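Local coordinates for protein CT_858 (Chlamydia trachomatis, PDB 3DOR) that probably acts as a secreted serine-type endopeptidase, combining a PDZ domain with a peptidase family S41 domain in a dimer, at residues Tyr22-Leu36 and Asp64-Val76. Residues are numbered along the deposited sequence; the frame is centred on the assembly and turned at random.
Sequences YAPKTWKEQYLGWDL and DFIGGLNDFHAGV
The Tyr-22 ring is held between Leu-69 and Pro-24. CD1 of Leu-69 sits over one face, 4.1 Å from the ring centroid, a CH-pi contact, while CG of Pro-24 lies on the opposite face. At the edge, near the ring plane, comes OD2 of Asp-71, whose carboxylate is turned 51° against the ring; this OD2 takes the hydrogen bond from Tyr-22 OH on the anti lone pair, at 2.7 Å. With CG anti to the backbone N (chi1 -173°), Tyr-22 reaches across to meet Leu-69 and Asp-71 from the opposite direction.

The other methyl of Leu-69, CD2, packs obliquely against the benzene part of the Trp-34 indole, 3.5 Å from CZ2, so one leucine fork serves two aromatic rings. Leu-36 N lies on one face of the indole, and at the indole edge, in plane, a water accepts from Trp-34 NE1 and donates to Phe-65 O. Beside helix 2-20, which both residues touch, Leu-36 CD1 meets Phe-65 CZ at 3.9 Å.

On the polar side, Lys-28 bends at chi2 (-61°) and brings NZ to Asn-70 O at 2.7 Å, from well above the carbonyl plane, with a weak second bond to Leu-69 O. The same NZ forms a salt bridge with Glu-526, and Asp-71 OD2 also bonds Thr-513. Asp-71 OD1 accepts from His-73 N two residues on, an Asx turn.

Chemically, then, buried polar groups tie the loop between helix 55-67 and strand 75-78 to helix 25-32, to the turn before it, and to strand 507-518 of the sheet that the loop leads into; Lys-28 NZ, 4.6 Å from Asp-71 OD2, probably helps stabilise that carboxylate's negative charge.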
loop_
_atom_site.group_PDB
_atom_site.type_symbol
_atom_site.label_atom_id
_atom_site.label_comp_id
_atom_site.label_asym_id
_atom_site.label_seq_id
_atom_site.Cartn_x
_atom_site.Cartn_y
_atom_site.Cartn_z
ATOM N N TYR B 22 14.422 10.477 -6.456
ATOM C CA TYR B 22 14.871 9.769 -7.650
ATOM C C TYR B 22 16.388 9.775 -7.648
ATOM O O TYR B 22 17.028 10.713 -8.133
ATOM C CB TYR B 22 14.334 10.428 -8.911
ATOM C CG TYR B 22 14.638 9.626 -10.152
ATOM C CD1 TYR B 22 14.023 8.393 -10.380
ATOM C CD2 TYR B 22 15.577 10.075 -11.075
ATOM C CE1 TYR B 22 14.341 7.628 -11.498
ATOM C CE2 TYR B 22 15.904 9.325 -12.189
ATOM C CZ TYR B 22 15.289 8.101 -12.397
ATOM O OH TYR B 22 15.666 7.338 -13.475
ATOM N N ALA B 23 16.957 8.714 -7.083
ATOM C CA ALA B 23 18.402 8.579 -6.947
ATOM C C ALA B 23 19.237 8.675 -8.213
ATOM O O ALA B 23 20.316 9.251 -8.192
ATOM C CB ALA B 23 18.734 7.280 -6.211
ATOM N N PRO B 24 18.763 8.106 -9.328
ATOM C CA PRO B 24 19.568 8.186 -10.557
ATOM C C PRO B 24 19.586 9.515 -11.307
ATOM O O PRO B 24 20.130 9.599 -12.409
ATOM C CB PRO B 24 19.025 7.038 -11.412
ATOM C CG PRO B 24 17.654 6.841 -10.917
ATOM C CD PRO B 24 17.696 7.099 -9.442
ATOM N N LYS B 25 19.009 10.549 -10.704
ATOM C CA LYS B 25 18.960 11.877 -11.320
ATOM C C LYS B 25 20.331 12.357 -11.831
ATOM O O LYS B 25 20.482 12.702 -13.004
ATOM C CB LYS B 25 18.378 12.886 -10.315
ATOM C CG LYS B 25 18.408 14.343 -10.748
ATOM C CD LYS B 25 17.399 15.165 -9.943
ATOM C CE LYS B 25 17.923 16.562 -9.606
ATOM N NZ LYS B 25 18.351 17.362 -10.783
ATOM N N THR B 26 21.325 12.367 -10.955
ATOM C CA THR B 26 22.658 12.809 -11.339
ATOM C C THR B 26 23.237 11.954 -12.468
ATOM O O THR B 26 23.987 12.439 -13.311
ATOM C CB THR B 26 23.605 12.756 -10.135
ATOM O OG1 THR B 26 22.968 13.370 -9.008
ATOM C CG2 THR B 26 24.896 13.507 -10.437
ATOM N N TRP B 27 22.887 10.676 -12.477
ATOM C CA TRP B 27 23.374 9.764 -13.500
ATOM C C TRP B 27 22.745 10.049 -14.864
ATOM O O TRP B 27 23.425 10.009 -15.887
ATOM C CB TRP B 27 23.091 8.316 -13.082
ATOM C CG TRP B 27 23.220 7.341 -14.192
ATOM C CD1 TRP B 27 22.217 6.852 -14.975
ATOM C CD2 TRP B 27 24.431 6.753 -14.675
ATOM N NE1 TRP B 27 22.727 5.991 -15.916
ATOM C CE2 TRP B 27 24.085 5.911 -15.755
ATOM C CE3 TRP B 27 25.777 6.852 -14.297
ATOM C CZ2 TRP B 27 25.036 5.175 -16.467
ATOM C CZ3 TRP B 27 26.725 6.118 -15.008
ATOM C CH2 TRP B 27 26.346 5.288 -16.081
ATOM N N LYS B 28 21.448 10.334 -14.877
ATOM C CA LYS B 28 20.743 10.624 -16.120
ATOM C C LYS B 28 21.241 11.918 -16.774
ATOM O O LYS B 28 21.327 12.022 -18.002
ATOM C CB LYS B 28 19.242 10.718 -15.845
ATOM C CG LYS B 28 18.665 9.462 -15.176
ATOM C CD LYS B 28 18.836 8.220 -16.059
ATOM C CE LYS B 28 18.253 6.977 -15.395
ATOM N NZ LYS B 28 18.308 5.790 -16.296
ATOM N N GLU B 29 21.564 12.909 -15.952
ATOM C CA GLU B 29 22.051 14.176 -16.475
ATOM C C GLU B 29 23.359 13.926 -17.210
ATOM O O GLU B 29 23.595 14.480 -18.278
ATOM C CB GLU B 29 22.259 15.180 -15.331
ATOM C CG GLU B 29 21.003 15.355 -14.495
ATOM C CD GLU B 29 21.201 16.180 -13.237
ATOM O OE1 GLU B 29 22.188 15.953 -12.507
ATOM O OE2 GLU B 29 20.345 17.047 -12.969
ATOM N N GLN B 30 24.198 13.056 -16.658
ATOM C CA GLN B 30 25.471 12.780 -17.294
ATOM C C GLN B 30 25.415 11.720 -18.387
ATOM O O GLN B 30 26.077 11.855 -19.411
ATOM C CB GLN B 30 26.507 12.371 -16.255
ATOM C CG GLN B 30 27.895 12.238 -16.841
ATOM C CD GLN B 30 28.943 11.904 -15.801
ATOM O OE1 GLN B 30 29.210 10.733 -15.522
ATOM N NE2 GLN B 30 29.544 12.939 -15.213
ATOM N N TYR B 31 24.635 10.665 -18.170
ATOM C CA TYR B 31 24.535 9.586 -19.144
ATOM C C TYR B 31 23.681 9.957 -20.351
ATOM O O TYR B 31 23.966 9.542 -21.474
ATOM C CB TYR B 31 23.970 8.327 -18.472
ATOM C CG TYR B 31 23.732 7.169 -19.417
ATOM C CD1 TYR B 31 24.797 6.475 -20.003
ATOM C CD2 TYR B 31 22.439 6.775 -19.732
ATOM C CE1 TYR B 31 24.563 5.407 -20.884
ATOM C CE2 TYR B 31 22.198 5.728 -20.596
ATOM C CZ TYR B 31 23.259 5.047 -21.170
ATOM O OH TYR B 31 22.977 4.022 -22.040
ATOM N N LEU B 32 22.639 10.745 -20.113
ATOM C CA LEU B 32 21.729 11.174 -21.172
ATOM C C LEU B 32 21.827 12.662 -21.530
ATOM O O LEU B 32 21.332 13.075 -22.576
ATOM C CB LEU B 32 20.283 10.896 -20.766
ATOM C CG LEU B 32 19.870 9.488 -20.339
ATOM C CD1 LEU B 32 18.413 9.520 -19.913
ATOM C CD2 LEU B 32 20.065 8.508 -21.490
ATOM N N GLY B 33 22.453 13.465 -20.673
ATOM C CA GLY B 33 22.521 14.892 -20.943
ATOM C C GLY B 33 21.127 15.423 -20.652
ATOM O O GLY B 33 20.705 16.484 -21.125
ATOM N N TRP B 34 20.405 14.642 -19.855
ATOM C CA TRP B 34 19.046 14.949 -19.454
ATOM C C TRP B 34 19.002 16.072 -18.419
ATOM O O TRP B 34 19.921 16.219 -17.611
ATOM C CB TRP B 34 18.418 13.678 -18.880
ATOM C CG TRP B 34 17.139 13.870 -18.146
ATOM C CD1 TRP B 34 15.881 13.872 -18.669
ATOM C CD2 TRP B 34 16.992 14.055 -16.733
ATOM N NE1 TRP B 34 14.952 14.041 -17.664
ATOM C CE2 TRP B 34 15.609 14.159 -16.469
ATOM C CE3 TRP B 34 17.895 14.145 -15.667
ATOM C CZ2 TRP B 34 15.106 14.342 -15.173
ATOM C CZ3 TRP B 34 17.393 14.328 -14.374
ATOM C CH2 TRP B 34 16.010 14.426 -14.144
ATOM N N ASP B 35 17.934 16.864 -18.450
ATOM C CA ASP B 35 17.755 17.960 -17.500
ATOM C C ASP B 35 16.300 17.999 -17.069
ATOM O O ASP B 35 15.399 18.169 -17.893
ATOM C CB ASP B 35 18.117 19.315 -18.114
ATOM C CG ASP B 35 17.903 20.464 -17.135
ATOM O OD1 ASP B 35 18.720 20.615 -16.199
ATOM O OD2 ASP B 35 16.904 21.199 -17.287
ATOM N N LEU B 36 16.083 17.860 -15.767
ATOM C CA LEU B 36 14.744 17.844 -15.199
ATOM C C LEU B 36 13.854 19.038 -15.553
ATOM O O LEU B 36 12.803 18.870 -16.167
ATOM C CB LEU B 36 14.840 17.695 -13.678
ATOM C CG LEU B 36 13.507 17.663 -12.919
ATOM C CD1 LEU B 36 12.492 16.763 -13.625
ATOM C CD2 LEU B 36 13.761 17.178 -11.509
ATOM N N ASP B 64 5.528 9.883 -21.453
ATOM C CA ASP B 64 6.724 10.182 -22.240
ATOM C C ASP B 64 7.741 10.927 -21.400
ATOM O O ASP B 64 8.943 10.751 -21.566
ATOM C CB ASP B 64 6.367 11.004 -23.482
ATOM C CG ASP B 64 5.626 10.184 -24.523
ATOM O OD1 ASP B 64 5.430 8.969 -24.297
ATOM O OD2 ASP B 64 5.238 10.748 -25.566
ATOM N N PHE B 65 7.246 11.760 -20.493
ATOM C CA PHE B 65 8.097 12.529 -19.595
ATOM C C PHE B 65 8.901 11.564 -18.708
ATOM O O PHE B 65 10.115 11.709 -18.547
ATOM C CB PHE B 65 7.220 13.439 -18.730
ATOM C CG PHE B 65 7.964 14.162 -17.647
ATOM C CD1 PHE B 65 8.898 15.148 -17.960
ATOM C CD2 PHE B 65 7.713 13.872 -16.303
ATOM C CE1 PHE B 65 9.575 15.843 -16.947
ATOM C CE2 PHE B 65 8.382 14.556 -15.276
ATOM C CZ PHE B 65 9.313 15.543 -15.601
ATOM N N ILE B 66 8.224 10.580 -18.124
ATOM C CA ILE B 66 8.919 9.616 -17.277
ATOM C C ILE B 66 9.748 8.684 -18.159
ATOM O O ILE B 66 10.832 8.253 -17.775
ATOM C CB ILE B 66 7.923 8.784 -16.425
ATOM C CG1 ILE B 66 7.113 9.718 -15.523
ATOM C CG2 ILE B 66 8.682 7.755 -15.571
ATOM C CD1 ILE B 66 7.954 10.528 -14.560
ATOM N N GLY B 67 9.235 8.382 -19.348
ATOM C CA GLY B 67 9.968 7.522 -20.260
ATOM C C GLY B 67 11.286 8.167 -20.654
ATOM O O GLY B 67 12.228 7.479 -21.059
ATOM N N GLY B 68 11.358 9.493 -20.531
ATOM C CA GLY B 68 12.574 10.203 -20.885
ATOM C C GLY B 68 13.730 9.941 -19.943
ATOM O O GLY B 68 14.877 10.291 -20.239
ATOM N N LEU B 69 13.443 9.331 -18.798
ATOM C CA LEU B 69 14.491 9.025 -17.830
ATOM C C LEU B 69 15.310 7.820 -18.279
ATOM O O LEU B 69 16.363 7.535 -17.713
ATOM C CB LEU B 69 13.880 8.741 -16.456
ATOM C CG LEU B 69 13.215 9.909 -15.718
ATOM C CD1 LEU B 69 12.464 9.385 -14.497
ATOM C CD2 LEU B 69 14.279 10.928 -15.304
ATOM N N ASN B 70 14.831 7.120 -19.303
ATOM C CA ASN B 70 15.524 5.932 -19.806
ATOM C C ASN B 70 15.869 5.029 -18.604
ATOM O O ASN B 70 17.014 4.640 -18.409
ATOM C CB ASN B 70 16.791 6.359 -20.563
ATOM C CG ASN B 70 17.325 5.274 -21.495
ATOM O OD1 ASN B 70 18.016 5.565 -22.478
ATOM N ND2 ASN B 70 17.018 4.023 -21.185
ATOM N N ASP B 71 14.851 4.725 -17.798
ATOM C CA ASP B 71 14.991 3.902 -16.591
ATOM C C ASP B 71 13.970 2.770 -16.681
ATOM O O ASP B 71 12.767 3.014 -16.582
ATOM C CB ASP B 71 14.692 4.760 -15.353
ATOM C CG ASP B 71 14.944 4.026 -14.035
ATOM O OD1 ASP B 71 14.765 2.793 -13.975
ATOM O OD2 ASP B 71 15.301 4.704 -13.044
ATOM N N PHE B 72 14.426 1.533 -16.862
ATOM C CA PHE B 72 13.466 0.436 -16.969
ATOM C C PHE B 72 12.577 0.326 -15.739
ATOM O O PHE B 72 11.489 -0.238 -15.814
ATOM C CB PHE B 72 14.164 -0.898 -17.238
ATOM C CG PHE B 72 14.927 -0.923 -18.528
ATOM C CD1 PHE B 72 16.312 -0.811 -18.531
ATOM C CD2 PHE B 72 14.261 -1.024 -19.740
ATOM C CE1 PHE B 72 17.031 -0.798 -19.734
ATOM C CE2 PHE B 72 14.967 -1.014 -20.945
ATOM C CZ PHE B 72 16.354 -0.900 -20.939
ATOM N N HIS B 73 13.037 0.871 -14.617
ATOM C CA HIS B 73 12.268 0.862 -13.376
ATOM C C HIS B 73 11.260 2.027 -13.316
ATOM O O HIS B 73 10.192 1.897 -12.716
ATOM C CB HIS B 73 13.199 0.982 -12.159
ATOM C CG HIS B 73 13.743 -0.319 -11.653
ATOM N ND1 HIS B 73 13.018 -1.494 -11.675
ATOM C CD2 HIS B 73 14.897 -0.606 -10.999
ATOM C CE1 HIS B 73 13.698 -2.443 -11.056
ATOM N NE2 HIS B 73 14.842 -1.930 -10.634
ATOM N N ALA B 74 11.599 3.166 -13.916
ATOM C CA ALA B 74 10.718 4.337 -13.872
ATOM C C ALA B 74 9.611 4.351 -14.928
ATOM O O ALA B 74 9.878 4.268 -16.126
ATOM C CB ALA B 74 11.552 5.620 -13.967
ATOM N N GLY B 75 8.363 4.469 -14.477
ATOM C CA GLY B 75 7.247 4.478 -15.410
ATOM C C GLY B 75 5.895 4.785 -14.783
ATOM O O GLY B 75 5.713 4.652 -13.575
ATOM N N VAL B 76 4.939 5.194 -15.609
ATOM C CA VAL B 76 3.602 5.518 -15.129
ATOM C C VAL B 76 2.561 4.583 -15.726
ATOM O O VAL B 76 2.597 4.293 -16.919
ATOM C CB VAL B 76 3.192 6.957 -15.526
ATOM C CG1 VAL B 76 1.893 7.343 -14.819
ATOM C CG2 VAL B 76 4.303 7.937 -15.202
HETATM O O HOH W 1 12.518 13.600 -19.081
#